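Local coordinates for response regulator receiver protein (Desulfuromonas acetoxidans, PDB 2ZAY) that probably relays signals in a two-component pathway, this piece being its receiver domain, built on the CheY-like fold, at residues D15-L18 and P19-A22; V45-A48 and V49-H52; I57-A60 and N61-K64; P63-S66 and G67-F71. One frame throughout, in Å; residues are numbered along the deposited sequence.

Contact 1. Residues D15-L18 and P19-A22; sequences DTQL and PALA
Pro-19 follows Leu-18 at the start of the turn leading into helix 22-31, and Pro-19 CD lies 3.5 Å from Leu-18 CB across the peptide bond that joins them. Ala-20 comes next, its N giving a 3.0 Å bond to Gln-17 O, bent to 138°. Its methyl packs against the same residue's side chain: chi1 61° sets Gln-17 CG between the residue's own N and carbonyl carbon, and the chain runs out so that Gln-17 NE2 lies 4.0 Å from Ala-20 CB. Leu-21 then binds back, its N 2.8 Å from Leu-18 O, while the side chain reaches further up the chain. Leu-21 CD1 rests on the flat of the Asp-15 carboxylate, 3.8 Å from Asp-15 CG, the two side chains crossing at about a right angle. Asp-15 OD2 accepts from Gln-17 N at 2.9 Å, forming an Asx turn, and OD1 pairs with Lys-111. Replacing Asp-15 by alanine is likely to leave Lys-111 without this anionic mate and the NH of Gln-17 without its acceptor. One carboxylate thus shapes the loop with one oxygen and meets the lysine with the other, with the Leu-21 methyl over one face; aspartate here after the first strand is consistent with the acidic pocket of receiver domains.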
loop_
_atom_site.group_PDB
_atom_site.type_symbol
_atom_site.label_atom_id
_atom_site.label_comp_id
_atom_site.label_asym_id
_atom_site.label_seq_id
_atom_site.Cartn_x
_atom_site.Cartn_y
_atom_site.Cartn_z
ATOM N N ASP A 15 -4.922 1.362 5.887
ATOM C CA ASP A 15 -4.722 0.488 7.047
ATOM C C ASP A 15 -5.847 0.736 8.048
ATOM O O ASP A 15 -6.305 1.871 8.192
ATOM C CB ASP A 15 -3.370 0.787 7.705
ATOM C CG ASP A 15 -2.921 -0.321 8.652
ATOM O OD1 ASP A 15 -2.267 -1.275 8.187
ATOM O OD2 ASP A 15 -3.232 -0.244 9.857
ATOM N N THR A 16 -6.289 -0.314 8.738
ATOM C CA THR A 16 -7.374 -0.175 9.703
ATOM C C THR A 16 -6.925 0.404 11.048
ATOM O O THR A 16 -7.753 0.711 11.907
ATOM C CB THR A 16 -8.103 -1.525 9.934
ATOM O OG1 THR A 16 -7.158 -2.529 10.319
ATOM C CG2 THR A 16 -8.821 -1.968 8.662
ATOM N N GLN A 17 -5.618 0.546 11.234
ATOM C CA GLN A 17 -5.089 1.130 12.461
ATOM C C GLN A 17 -3.951 2.083 12.113
ATOM O O GLN A 17 -2.790 1.867 12.476
ATOM C CB GLN A 17 -4.621 0.038 13.436
ATOM C CG GLN A 17 -3.519 -0.860 12.922
ATOM C CD GLN A 17 -3.427 -2.163 13.699
ATOM O OE1 GLN A 17 -4.403 -2.914 13.793
ATOM N NE2 GLN A 17 -2.251 -2.443 14.256
ATOM N N LEU A 18 -4.309 3.143 11.393
ATOM C CA LEU A 18 -3.363 4.168 10.966
ATOM C C LEU A 18 -2.550 4.773 12.111
ATOM O O LEU A 18 -1.375 5.098 11.938
ATOM C CB LEU A 18 -4.107 5.275 10.212
ATOM C CG LEU A 18 -4.609 4.898 8.812
ATOM C CD1 LEU A 18 -5.550 5.967 8.282
ATOM C CD2 LEU A 18 -3.412 4.727 7.878
ATOM N N PRO A 19 -3.167 4.948 13.293
ATOM C CA PRO A 19 -2.423 5.519 14.420
ATOM C C PRO A 19 -1.151 4.727 14.729
ATOM O O PRO A 19 -0.131 5.296 15.114
ATOM C CB PRO A 19 -3.436 5.457 15.558
ATOM C CG PRO A 19 -4.728 5.698 14.849
ATOM C CD PRO A 19 -4.596 4.810 13.628
ATOM N N ALA A 20 -1.214 3.414 14.550
ATOM C CA ALA A 20 -0.063 2.557 14.813
ATOM C C ALA A 20 1.077 2.811 13.832
ATOM O O ALA A 20 2.230 2.477 14.116
ATOM C CB ALA A 20 -0.477 1.093 14.755
ATOM N N LEU A 21 0.758 3.401 12.680
ATOM C CA LEU A 21 1.769 3.688 11.666
ATOM C C LEU A 21 2.208 5.148 11.672
ATOM O O LEU A 21 3.110 5.534 10.928
ATOM C CB LEU A 21 1.242 3.321 10.275
ATOM C CG LEU A 21 1.025 1.824 10.033
ATOM C CD1 LEU A 21 0.336 1.601 8.695
ATOM C CD2 LEU A 21 2.367 1.107 10.074
ATOM N N ALA A 22 1.574 5.949 12.524
ATOM C CA ALA A 22 1.880 7.374 12.634
ATOM C C ALA A 22 3.381 7.658 12.600
ATOM O O ALA A 22 3.837 8.565 11.899
ATOM C CB ALA A 22 1.273 7.933 13.919
#

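Contact 2. Residues V45-A48 and V49-H52; sequences VPVA and VKTH
Val-45 O receives Val-49 N at 3.0 Å and 164°, and the same i to i+4 pattern carries Pro-46 O to Lys-50 N, Val-47 O to Thr-51 N and Ala-48 O to His-52 N, the last turns of helix 41-51 before His-52 leaves helical geometry with positive phi. Thr-51 is the polar side chain of note: it folds its hydroxyl back on the helix, chi1 71° setting OG1 between the residue's own N and carbonyl carbon, and donates to Val-47 O over 2.9 Å from above the carbonyl plane. Val-47 O therefore takes two bonds from one residue, since Thr-51 N reaches it too, at 2.8 Å and nearly along the C=O axis. The methyl of the same threonine turns to Val-47, with Thr-51 CG2 3.7 Å from Val-47 CG1. Val-49 lays CG2 beside Val-45 O, 3.4 Å away. Lys-50 runs back along the helix: its CG is 3.2 Å from Pro-46 O, and the extended chain brings CE to 4.0 Å from Val-47 CA. Val-47, Ala-48 and Thr-51 all touch Met-12 of strand 9-14, while Val-45 and Ala-48 meet helix 67-75, so this apolar side seats the helix between sheet and neighbouring helix. By spending its hydroxyl on a carbonyl one turn back, Thr-51 satisfies its polar atom within the helix and leaves its methyl against Val-47, while the residue also touches Met-12 and Ile-36 of the sheet.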
loop_
_atom_site.group_PDB
_atom_site.type_symbol
_atom_site.label_atom_id
_atom_site.label_comp_id
_atom_site.label_asym_id
_atom_site.label_seq_id
_atom_site.Cartn_x
_atom_site.Cartn_y
_atom_site.Cartn_z
ATOM N N VAL A 45 -10.699 3.088 -2.717
ATOM C CA VAL A 45 -10.901 2.999 -4.164
ATOM C C VAL A 45 -11.259 4.330 -4.831
ATOM O O VAL A 45 -10.570 4.774 -5.751
ATOM C CB VAL A 45 -11.972 1.937 -4.519
ATOM C CG1 VAL A 45 -12.187 1.903 -6.022
ATOM C CG2 VAL A 45 -11.525 0.561 -4.020
ATOM N N PRO A 46 -12.347 4.981 -4.392
ATOM C CA PRO A 46 -12.713 6.263 -5.010
ATOM C C PRO A 46 -11.595 7.296 -4.837
ATOM O O PRO A 46 -11.332 8.105 -5.730
ATOM C CB PRO A 46 -13.983 6.661 -4.254
ATOM C CG PRO A 46 -14.580 5.319 -3.879
ATOM C CD PRO A 46 -13.362 4.562 -3.410
ATOM N N VAL A 47 -10.948 7.279 -3.677
ATOM C CA VAL A 47 -9.855 8.214 -3.423
ATOM C C VAL A 47 -8.707 7.949 -4.398
ATOM O O VAL A 47 -8.117 8.882 -4.939
ATOM C CB VAL A 47 -9.331 8.100 -1.976
ATOM C CG1 VAL A 47 -8.070 8.942 -1.804
ATOM C CG2 VAL A 47 -10.397 8.586 -0.999
ATOM N N ALA A 48 -8.397 6.678 -4.635
ATOM C CA ALA A 48 -7.312 6.349 -5.558
ATOM C C ALA A 48 -7.628 6.840 -6.962
ATOM O O ALA A 48 -6.777 7.412 -7.640
ATOM C CB ALA A 48 -7.072 4.845 -5.576
ATOM N N VAL A 49 -8.864 6.618 -7.396
ATOM C CA VAL A 49 -9.285 7.027 -8.728
ATOM C C VAL A 49 -9.166 8.532 -8.945
ATOM O O VAL A 49 -8.820 8.971 -10.038
ATOM C CB VAL A 49 -10.742 6.563 -9.007
ATOM C CG1 VAL A 49 -11.261 7.182 -10.299
ATOM C CG2 VAL A 49 -10.776 5.034 -9.110
ATOM N N LYS A 50 -9.420 9.330 -7.912
ATOM C CA LYS A 50 -9.332 10.775 -8.082
ATOM C C LYS A 50 -8.006 11.419 -7.694
ATOM O O LYS A 50 -7.718 12.529 -8.132
ATOM C CB LYS A 50 -10.482 11.475 -7.345
ATOM C CG LYS A 50 -10.539 11.244 -5.855
ATOM C CD LYS A 50 -11.853 11.792 -5.297
ATOM C CE LYS A 50 -11.967 11.587 -3.798
ATOM N NZ LYS A 50 -13.247 12.155 -3.279
ATOM N N THR A 51 -7.194 10.737 -6.890
ATOM C CA THR A 51 -5.912 11.307 -6.480
ATOM C C THR A 51 -4.737 10.718 -7.246
ATOM O O THR A 51 -3.624 11.234 -7.175
ATOM C CB THR A 51 -5.652 11.123 -4.969
ATOM O OG1 THR A 51 -5.393 9.743 -4.692
ATOM C CG2 THR A 51 -6.858 11.588 -4.155
ATOM N N HIS A 52 -4.975 9.618 -7.957
ATOM C CA HIS A 52 -3.929 8.999 -8.767
ATOM C C HIS A 52 -2.587 8.820 -8.048
ATOM O O HIS A 52 -1.557 9.340 -8.499
ATOM C CB HIS A 52 -3.705 9.851 -10.022
ATOM C CG HIS A 52 -4.969 10.205 -10.739
ATOM N ND1 HIS A 52 -5.616 9.330 -11.585
ATOM C CD2 HIS A 52 -5.735 11.320 -10.692
ATOM C CE1 HIS A 52 -6.729 9.891 -12.028
ATOM N NE2 HIS A 52 -6.824 11.098 -11.500
#

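Contact 3. Residues I57-A60 and N61-K64; sequences ITEA and NMPK
Glu-59 and Met-62 lean across each other where strand 55-59 runs into its following loop. The glutamate is fully extended, CG anti to the backbone N (chi1 -176°), and its chain runs past Met-62 CG from CB to OE2: Glu-59 OE2 lies 3.4 Å from Met-62 CG, and Glu-59 CB 3.7 Å from that same carbon. Met-62 bends at chi3 (-74°), which turns its methyl back toward the end of the strand, so that CE ends 3.5 Å from Thr-58 OG1. That hydroxyl is already committed, donating to Glu-59 O at 3.0 Å. Asn-61 ND2 is 4.0 Å from Ala-60 CB and hydrogen-bonded to Glu-96. Glu-59 OE2 takes a hydrogen bond from Thr-16 and lies close to the like-charged Asp-15. With alanine in place of Glu-59, the Thr-16 hydroxyl would probably lose this acceptor and a gap open beside Met-62 CG. Glu-59 appears to hold the place, at the end of the third strand, where receiver domains usually carry the phosphorylated aspartate. Around it the strand is flanked by 9-14 and 85-89, Met-62 packs on Val-14 of the former, and Asn-61 reaches Ser-89 of the latter.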
loop_
_atom_site.group_PDB
_atom_site.type_symbol
_atom_site.label_atom_id
_atom_site.label_comp_id
_atom_site.label_asym_id
_atom_site.label_seq_id
_atom_site.Cartn_x
_atom_site.Cartn_y
_atom_site.Cartn_z
ATOM N N ILE A 57 -0.093 1.391 -0.754
ATOM C CA ILE A 57 0.349 0.463 0.281
ATOM C C ILE A 57 -0.914 0.099 1.055
ATOM O O ILE A 57 -1.596 0.978 1.581
ATOM C CB ILE A 57 1.338 1.134 1.252
ATOM C CG1 ILE A 57 2.585 1.598 0.502
ATOM C CG2 ILE A 57 1.705 0.167 2.366
ATOM C CD1 ILE A 57 3.516 2.469 1.353
ATOM N N THR A 58 -1.237 -1.184 1.127
ATOM C CA THR A 58 -2.440 -1.572 1.847
ATOM C C THR A 58 -2.232 -2.719 2.813
ATOM O O THR A 58 -1.411 -3.605 2.581
ATOM C CB THR A 58 -3.573 -1.985 0.880
ATOM O OG1 THR A 58 -4.735 -2.329 1.640
ATOM C CG2 THR A 58 -3.160 -3.199 0.036
ATOM N N GLU A 59 -2.976 -2.683 3.914
ATOM C CA GLU A 59 -2.928 -3.751 4.896
ATOM C C GLU A 59 -3.516 -4.943 4.141
ATOM O O GLU A 59 -4.469 -4.781 3.381
ATOM C CB GLU A 59 -3.818 -3.395 6.089
ATOM C CG GLU A 59 -3.782 -4.395 7.228
ATOM C CD GLU A 59 -4.611 -3.935 8.418
ATOM O OE1 GLU A 59 -4.509 -4.557 9.499
ATOM O OE2 GLU A 59 -5.369 -2.954 8.266
ATOM N N ALA A 60 -2.955 -6.131 4.340
ATOM C CA ALA A 60 -3.446 -7.316 3.646
ATOM C C ALA A 60 -4.758 -7.833 4.215
ATOM O O ALA A 60 -5.719 -8.061 3.484
ATOM C CB ALA A 60 -2.398 -8.413 3.694
ATOM N N ASN A 61 -4.801 -8.012 5.527
ATOM C CA ASN A 61 -6.000 -8.527 6.168
ATOM C C ASN A 61 -6.812 -7.453 6.880
ATOM O O ASN A 61 -6.483 -7.054 7.994
ATOM C CB ASN A 61 -5.601 -9.630 7.148
ATOM C CG ASN A 61 -4.739 -10.695 6.492
ATOM O OD1 ASN A 61 -5.215 -11.470 5.663
ATOM N ND2 ASN A 61 -3.458 -10.724 6.846
ATOM N N MET A 62 -7.864 -6.979 6.215
ATOM C CA MET A 62 -8.761 -5.968 6.772
ATOM C C MET A 62 -10.166 -6.578 6.824
ATOM O O MET A 62 -10.573 -7.300 5.910
ATOM C CB MET A 62 -8.792 -4.704 5.897
ATOM C CG MET A 62 -7.467 -3.963 5.784
ATOM S SD MET A 62 -7.580 -2.362 4.916
ATOM C CE MET A 62 -7.780 -2.920 3.188
ATOM N N PRO A 63 -10.923 -6.299 7.897
ATOM C CA PRO A 63 -12.276 -6.852 8.005
ATOM C C PRO A 63 -13.195 -6.310 6.920
ATOM O O PRO A 63 -13.017 -5.187 6.459
ATOM C CB PRO A 63 -12.708 -6.432 9.411
ATOM C CG PRO A 63 -11.979 -5.142 9.612
ATOM C CD PRO A 63 -10.602 -5.460 9.066
ATOM N N LYS A 64 -14.172 -7.120 6.517
ATOM C CA LYS A 64 -15.132 -6.739 5.485
ATOM C C LYS A 64 -14.469 -6.752 4.108
ATOM O O LYS A 64 -14.745 -7.633 3.291
ATOM C CB LYS A 64 -15.710 -5.346 5.771
ATOM C CG LYS A 64 -16.356 -5.195 7.145
ATOM C CD LYS A 64 -17.598 -6.064 7.283
ATOM C CE LYS A 64 -18.216 -5.923 8.669
ATOM N NZ LYS A 64 -19.446 -6.751 8.823
#

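Contact 4. Residues P63-S66 and G67-F71; sequences PKIS and GMDLF
Ser-66 and Asp-69 form a capping box at the start of helix 67-75, with Ser-66 as N-cap. The hydrogen bonds run both ways. Ser-66 OG, turned to chi1 76° so that it sits between its own N and carbonyl carbon, accepts from Asp-69 N at 3.1 Å and 150°. In return Asp-69 OD2 takes Ser-66 N at 2.9 Å along a fairly straight line of 167°, approached on its anti side and somewhat out of the carboxylate plane. The serine hydroxyl also makes a weak bond to Asp-69 OD2, with Ser-66 OG 3.0 Å away. Backbone bonding carries the turn onward, with Leu-70 N 3.0 Å from Ser-66 O. The carboxylate sits near the start of the helix, where the helix dipole would probably favour its negative charge. Apolar contact comes from Ile-65, the branch CG2 rather than CG1 turning to the helix: it meets Asp-69 CB at 3.5 Å, the two side chains crossing at a slant. Beyond the segments, Ile-65 and Leu-70 both pack on helix 41-51, and Met-68 on helix 94-103, so the capped end lies between these two helices. In the first turn, Met-68 CB lies 3.7 Å from Ser-66 OG.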
loop_
_atom_site.group_PDB
_atom_site.type_symbol
_atom_site.label_atom_id
_atom_site.label_comp_id
_atom_site.label_asym_id
_atom_site.label_seq_id
_atom_site.Cartn_x
_atom_site.Cartn_y
_atom_site.Cartn_z
ATOM N N PRO A 63 -10.923 -6.299 7.897
ATOM C CA PRO A 63 -12.276 -6.852 8.005
ATOM C C PRO A 63 -13.195 -6.310 6.920
ATOM O O PRO A 63 -13.017 -5.187 6.459
ATOM C CB PRO A 63 -12.708 -6.432 9.411
ATOM C CG PRO A 63 -11.979 -5.142 9.612
ATOM C CD PRO A 63 -10.602 -5.460 9.066
ATOM N N LYS A 64 -14.172 -7.120 6.517
ATOM C CA LYS A 64 -15.132 -6.739 5.485
ATOM C C LYS A 64 -14.469 -6.752 4.108
ATOM O O LYS A 64 -14.745 -7.633 3.291
ATOM C CB LYS A 64 -15.710 -5.346 5.771
ATOM C CG LYS A 64 -16.356 -5.195 7.145
ATOM C CD LYS A 64 -17.598 -6.064 7.283
ATOM C CE LYS A 64 -18.216 -5.923 8.669
ATOM N NZ LYS A 64 -19.446 -6.751 8.823
ATOM N N ILE A 65 -13.595 -5.779 3.856
ATOM C CA ILE A 65 -12.892 -5.691 2.581
ATOM C C ILE A 65 -11.385 -5.815 2.811
ATOM O O ILE A 65 -10.774 -4.988 3.486
ATOM C CB ILE A 65 -13.190 -4.366 1.869
ATOM C CG1 ILE A 65 -14.699 -4.114 1.855
ATOM C CG2 ILE A 65 -12.672 -4.425 0.436
ATOM C CD1 ILE A 65 -15.113 -2.857 1.111
ATOM N N SER A 66 -10.794 -6.856 2.239
ATOM C CA SER A 66 -9.371 -7.124 2.410
ATOM C C SER A 66 -8.473 -6.391 1.419
ATOM O O SER A 66 -8.947 -5.748 0.479
ATOM C CB SER A 66 -9.116 -8.623 2.281
ATOM O OG SER A 66 -9.176 -9.011 0.920
ATOM N N GLY A 67 -7.167 -6.497 1.649
ATOM C CA GLY A 67 -6.200 -5.876 0.760
ATOM C C GLY A 67 -6.294 -6.523 -0.611
ATOM O O GLY A 67 -6.089 -5.864 -1.629
ATOM N N MET A 68 -6.597 -7.819 -0.644
ATOM C CA MET A 68 -6.740 -8.525 -1.921
ATOM C C MET A 68 -7.990 -8.033 -2.652
ATOM O O MET A 68 -8.005 -7.961 -3.881
ATOM C CB MET A 68 -6.832 -10.041 -1.711
ATOM C CG MET A 68 -5.512 -10.707 -1.350
ATOM S SD MET A 68 -5.620 -12.527 -1.277
ATOM C CE MET A 68 -6.570 -12.720 0.230
ATOM N N ASP A 69 -9.033 -7.697 -1.895
ATOM C CA ASP A 69 -10.272 -7.191 -2.484
ATOM C C ASP A 69 -9.994 -5.824 -3.090
ATOM O O ASP A 69 -10.462 -5.508 -4.184
ATOM C CB ASP A 69 -11.373 -7.050 -1.426
ATOM C CG ASP A 69 -11.879 -8.387 -0.925
ATOM O OD1 ASP A 69 -12.053 -9.299 -1.764
ATOM O OD2 ASP A 69 -12.114 -8.520 0.298
ATOM N N LEU A 70 -9.227 -5.015 -2.365
ATOM C CA LEU A 70 -8.863 -3.682 -2.833
ATOM C C LEU A 70 -8.026 -3.822 -4.100
ATOM O O LEU A 70 -8.255 -3.121 -5.084
ATOM C CB LEU A 70 -8.056 -2.934 -1.763
ATOM C CG LEU A 70 -7.535 -1.539 -2.148
ATOM C CD1 LEU A 70 -8.697 -0.673 -2.600
ATOM C CD2 LEU A 70 -6.823 -0.895 -0.957
ATOM N N PHE A 71 -7.051 -4.728 -4.067
ATOM C CA PHE A 71 -6.198 -4.952 -5.227
ATOM C C PHE A 71 -7.062 -5.260 -6.456
ATOM O O PHE A 71 -6.869 -4.679 -7.527
ATOM C CB PHE A 71 -5.259 -6.128 -4.972
ATOM C CG PHE A 71 -4.281 -6.378 -6.090
ATOM C CD1 PHE A 71 -3.067 -5.704 -6.131
ATOM C CD2 PHE A 71 -4.580 -7.284 -7.103
ATOM C CE1 PHE A 71 -2.153 -5.931 -7.166
ATOM C CE2 PHE A 71 -3.685 -7.521 -8.141
ATOM C CZ PHE A 71 -2.462 -6.844 -8.175
#

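In chain order, contact 1 follows strand 9-14, contact 2 ends helix 41-51, contact 3 leaves strand 55-59, and contact 4 opens helix 67-75, all within one receiver domain whose five-stranded parallel sheet has strands 9-14 and 55-59 side by side. Contacts 3 and 4 share Pro-63 and Lys-64, with centres 5 Å apart. Contacts 1 and 3 lie 11 Å apart between centres and meet through Thr-16 and Glu-59, at the strand ends where receiver domains gather their acidic pocket. Contact 2 stands away, its centre 20 Å from that of contact 1, but Val-45 touches Leu-70 of contact 4, joining two helices.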